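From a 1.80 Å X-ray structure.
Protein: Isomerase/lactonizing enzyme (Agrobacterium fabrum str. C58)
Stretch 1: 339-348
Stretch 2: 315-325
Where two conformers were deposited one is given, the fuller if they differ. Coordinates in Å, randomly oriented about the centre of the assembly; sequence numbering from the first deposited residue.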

# COMPACT_ATOMS: atom_id res chain seq x y z
N GLY A 339 -15.08 -23.34 -1.25
CA GLY A 339 -15.52 -23.21 0.14
C GLY A 339 -14.80 -22.01 0.75
O GLY A 339 -14.31 -21.13 0.02
N HIS A 340 -14.73 -21.95 2.07
CA HIS A 340 -14.44 -20.69 2.78
C HIS A 340 -13.86 -20.98 4.16
O HIS A 340 -14.29 -21.91 4.87
CB HIS A 340 -15.73 -19.87 2.86
CG HIS A 340 -15.55 -18.40 3.11
ND1 HIS A 340 -15.01 -17.90 4.28
CD2 HIS A 340 -15.91 -17.32 2.36
CE1 HIS A 340 -15.03 -16.57 4.23
NE2 HIS A 340 -15.56 -16.20 3.07
N GLU A 341 -12.83 -20.22 4.54
CA GLU A 341 -12.30 -20.31 5.90
C GLU A 341 -13.36 -20.00 6.96
O GLU A 341 -14.19 -19.10 6.78
CB GLU A 341 -11.07 -19.42 6.05
CG GLU A 341 -10.27 -19.67 7.32
CD GLU A 341 -8.95 -18.94 7.34
OE1 GLU A 341 -8.73 -18.08 6.49
OE2 GLU A 341 -8.11 -19.23 8.21
N PHE A 342 -13.34 -20.80 8.02
CA PHE A 342 -14.21 -20.62 9.17
C PHE A 342 -13.37 -20.55 10.46
O PHE A 342 -12.71 -21.50 10.87
CB PHE A 342 -15.26 -21.76 9.22
CG PHE A 342 -16.12 -21.77 10.47
CD1 PHE A 342 -16.93 -20.68 10.82
CD2 PHE A 342 -16.16 -22.91 11.28
CE1 PHE A 342 -17.76 -20.72 11.95
CE2 PHE A 342 -17.00 -22.95 12.43
CZ PHE A 342 -17.78 -21.86 12.76
N GLN A 343 -13.40 -19.37 11.08
CA GLN A 343 -12.73 -19.13 12.35
C GLN A 343 -13.75 -19.28 13.46
O GLN A 343 -14.35 -18.29 13.89
CB GLN A 343 -12.16 -17.71 12.37
CG GLN A 343 -11.06 -17.46 11.37
CD GLN A 343 -9.69 -17.63 11.97
OE1 GLN A 343 -8.99 -18.61 11.71
NE2 GLN A 343 -9.29 -16.67 12.81
N HIS A 344 -13.96 -20.51 13.90
CA HIS A 344 -14.98 -20.83 14.87
C HIS A 344 -14.92 -19.97 16.14
O HIS A 344 -15.95 -19.50 16.62
CB HIS A 344 -14.91 -22.33 15.21
CG HIS A 344 -13.55 -22.79 15.65
ND1 HIS A 344 -13.21 -22.90 16.98
CD2 HIS A 344 -12.45 -23.12 14.95
CE1 HIS A 344 -11.96 -23.32 17.08
NE2 HIS A 344 -11.47 -23.46 15.86
N SER A 345 -13.70 -19.70 16.61
CA SER A 345 -13.45 -19.00 17.85
C SER A 345 -13.81 -17.53 17.77
O SER A 345 -13.99 -16.88 18.79
CB SER A 345 -11.95 -19.05 18.13
OG SER A 345 -11.49 -20.39 18.23
N ILE A 346 -13.87 -17.00 16.54
CA ILE A 346 -14.23 -15.60 16.32
C ILE A 346 -15.73 -15.50 16.03
O ILE A 346 -16.44 -14.66 16.59
CB ILE A 346 -13.42 -15.00 15.11
CG1 ILE A 346 -11.90 -15.10 15.34
CG2 ILE A 346 -13.85 -13.55 14.82
CD1 ILE A 346 -11.39 -14.34 16.58
N PHE A 347 -16.19 -16.37 15.13
CA PHE A 347 -17.56 -16.39 14.65
C PHE A 347 -18.57 -16.60 15.77
O PHE A 347 -19.55 -15.86 15.86
CB PHE A 347 -17.71 -17.47 13.57
CG PHE A 347 -19.04 -17.46 12.85
CD1 PHE A 347 -19.17 -16.80 11.63
CD2 PHE A 347 -20.16 -18.11 13.38
CE1 PHE A 347 -20.39 -16.78 10.94
CE2 PHE A 347 -21.40 -18.10 12.71
CZ PHE A 347 -21.52 -17.44 11.48
N GLU A 348 -18.35 -17.62 16.60
CA GLU A 348 -19.30 -17.96 17.66
C GLU A 348 -19.62 -16.82 18.63
O GLU A 348 -20.79 -16.42 18.73
CB GLU A 348 -18.97 -19.33 18.33
CG GLU A 348 -19.10 -20.48 17.32
CD GLU A 348 -18.68 -21.86 17.86
OE1 GLU A 348 -17.69 -21.97 18.63
OE2 GLU A 348 -19.36 -22.84 17.49
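Stretch 2 315-325: HATVGAGIFLA

Stretch 2 approaches stretch 1 as an irregular segment, extended at first, that turns into a helix at its C-terminal end. His315, Ala316 and Thr317 have extended backbone angles, Ala316 at phi/psi -143/157, and run alongside stretch 1 in the same sense: the CA of His315 lies 5.2 Å from the CA of Glu341, the CA of Val318 6.3 Å from the CA of Ile346, and the CA of Gly321 7.4 Å from the CA of Phe347. The CA spacing is widest at the last of these pairs. Gly321, at phi/psi 121/-11, caps the helix that begins at Ile322; a CB at these angles would be jammed against the preceding carbonyl oxygen. The first turn is closed by Ala325 N to Gly321 O at 2.9 Å, and Leu324 is the residue of this helical segment that reaches back to stretch 1. The contact buries 474 Å², counting both sides.

A single hydrogen bond joins the two stretches. Ala316 N donates to Glu341 OE1 over 3.0 Å at an angle of 154°, so the main chain of stretch 2 is held by a carboxylate and not by strand pairing. The extended Glu341 side chain, t at both chi1 and chi2, carries OE1 to the amide and to within 3.3 Å of His315 CD2, while OE2 is hydrogen-bonded elsewhere in the structure.

Around this bond the contacts are close packing of polar and apolar atoms. His340 ND1 donates to Glu341 O at 2.9 Å within stretch 1, and NE2 is hydrogen-bonded just outside the stretches. His340 CE1 lies 3.4 Å from His315 O and 3.7 Å from Leu324 CD1, and Ala316 CB sits at the ring edge, 4.3 Å from that CE1. The Ala316 methyl points toward stretch 1 and fits beside two further side chains: Ala316 CB is 4.0 Å from Glu341 CB and 4.1 Å from Gln343 CG. Gln343 CG also lies 3.8 Å from Ala316 O.

Two apolar pairs extend the contact. Ile346 points toward stretch 2, and Ile346 CD1 meets Val318 CG2 at 3.8 Å even though the CA-to-CB bond of Val318 points away. Ile346 CG2 lies near main-chain oxygens, 3.9 Å from Thr317 O and 4.0 Å from Gly319 O. Farther along, Leu324 CD2 lies at the edge of the Phe347 ring, 3.5 Å from Phe347 CD1. Since Leu324 CD1 is the methyl against His340, Leu324 spans the two aromatic side chains and ties the helical end of stretch 2 to both the strand and the helix of stretch 1.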

# COMPACT_ATOMS: atom_id res chain seq x y z
N HIS A 315 -10.40 -16.23 2.70
CA HIS A 315 -9.86 -16.08 4.04
C HIS A 315 -10.95 -15.58 4.99
O HIS A 315 -11.99 -15.03 4.57
CB HIS A 315 -8.72 -15.05 3.90
CG HIS A 315 -7.97 -14.75 5.16
ND1 HIS A 315 -8.13 -13.57 5.85
CD2 HIS A 315 -6.99 -15.42 5.80
CE1 HIS A 315 -7.31 -13.55 6.88
NE2 HIS A 315 -6.59 -14.66 6.87
N ALA A 316 -10.70 -15.77 6.28
CA ALA A 316 -11.52 -15.18 7.34
C ALA A 316 -10.63 -14.77 8.51
O ALA A 316 -9.51 -15.31 8.70
CB ALA A 316 -12.61 -16.19 7.82
N THR A 317 -11.11 -13.82 9.30
CA THR A 317 -10.28 -13.15 10.28
C THR A 317 -11.09 -12.50 11.40
O THR A 317 -12.32 -12.54 11.39
CB THR A 317 -9.33 -12.13 9.58
OG1 THR A 317 -8.34 -11.72 10.53
CG2 THR A 317 -10.09 -10.93 9.08
N VAL A 318 -10.38 -11.92 12.36
CA VAL A 318 -10.96 -11.10 13.41
C VAL A 318 -11.79 -9.97 12.79
O VAL A 318 -11.32 -9.23 11.94
CB VAL A 318 -9.82 -10.50 14.28
CG1 VAL A 318 -10.30 -9.33 15.15
CG2 VAL A 318 -9.17 -11.61 15.14
N GLY A 319 -13.04 -9.87 13.23
CA GLY A 319 -13.92 -8.82 12.77
C GLY A 319 -15.28 -9.03 13.41
O GLY A 319 -15.49 -10.02 14.11
N ALA A 320 -16.19 -8.08 13.18
CA ALA A 320 -17.50 -8.09 13.85
C ALA A 320 -18.49 -9.01 13.12
O ALA A 320 -19.48 -9.47 13.70
CB ALA A 320 -18.07 -6.68 13.92
N GLY A 321 -18.21 -9.29 11.85
CA GLY A 321 -19.10 -10.13 11.05
C GLY A 321 -19.62 -9.40 9.82
O GLY A 321 -20.21 -10.02 8.95
N ILE A 322 -19.39 -8.07 9.73
CA ILE A 322 -19.90 -7.26 8.59
C ILE A 322 -19.14 -7.58 7.29
O ILE A 322 -19.75 -7.94 6.26
CB ILE A 322 -19.87 -5.72 8.92
CG1 ILE A 322 -20.75 -5.34 10.14
CG2 ILE A 322 -20.16 -4.85 7.67
CD1 ILE A 322 -22.21 -5.68 10.03
N PHE A 323 -17.81 -7.46 7.31
CA PHE A 323 -17.05 -7.93 6.16
C PHE A 323 -17.09 -9.44 5.90
O PHE A 323 -16.97 -9.86 4.76
CB PHE A 323 -15.65 -7.30 6.00
CG PHE A 323 -14.64 -7.67 7.09
CD1 PHE A 323 -14.14 -8.97 7.22
CD2 PHE A 323 -14.13 -6.67 7.91
CE1 PHE A 323 -13.16 -9.26 8.21
CE2 PHE A 323 -13.17 -6.95 8.90
CZ PHE A 323 -12.68 -8.25 9.04
N LEU A 324 -17.30 -10.23 6.94
CA LEU A 324 -17.50 -11.66 6.70
C LEU A 324 -18.80 -11.90 5.91
O LEU A 324 -18.81 -12.67 4.95
CB LEU A 324 -17.51 -12.46 8.00
CG LEU A 324 -17.74 -13.97 7.80
CD1 LEU A 324 -16.66 -14.59 6.94
CD2 LEU A 324 -17.82 -14.65 9.17
N ALA A 325 -19.88 -11.25 6.30
CA ALA A 325 -21.14 -11.37 5.59
C ALA A 325 -20.98 -10.93 4.13
O ALA A 325 -21.46 -11.62 3.23
CB ALA A 325 -22.22 -10.58 6.26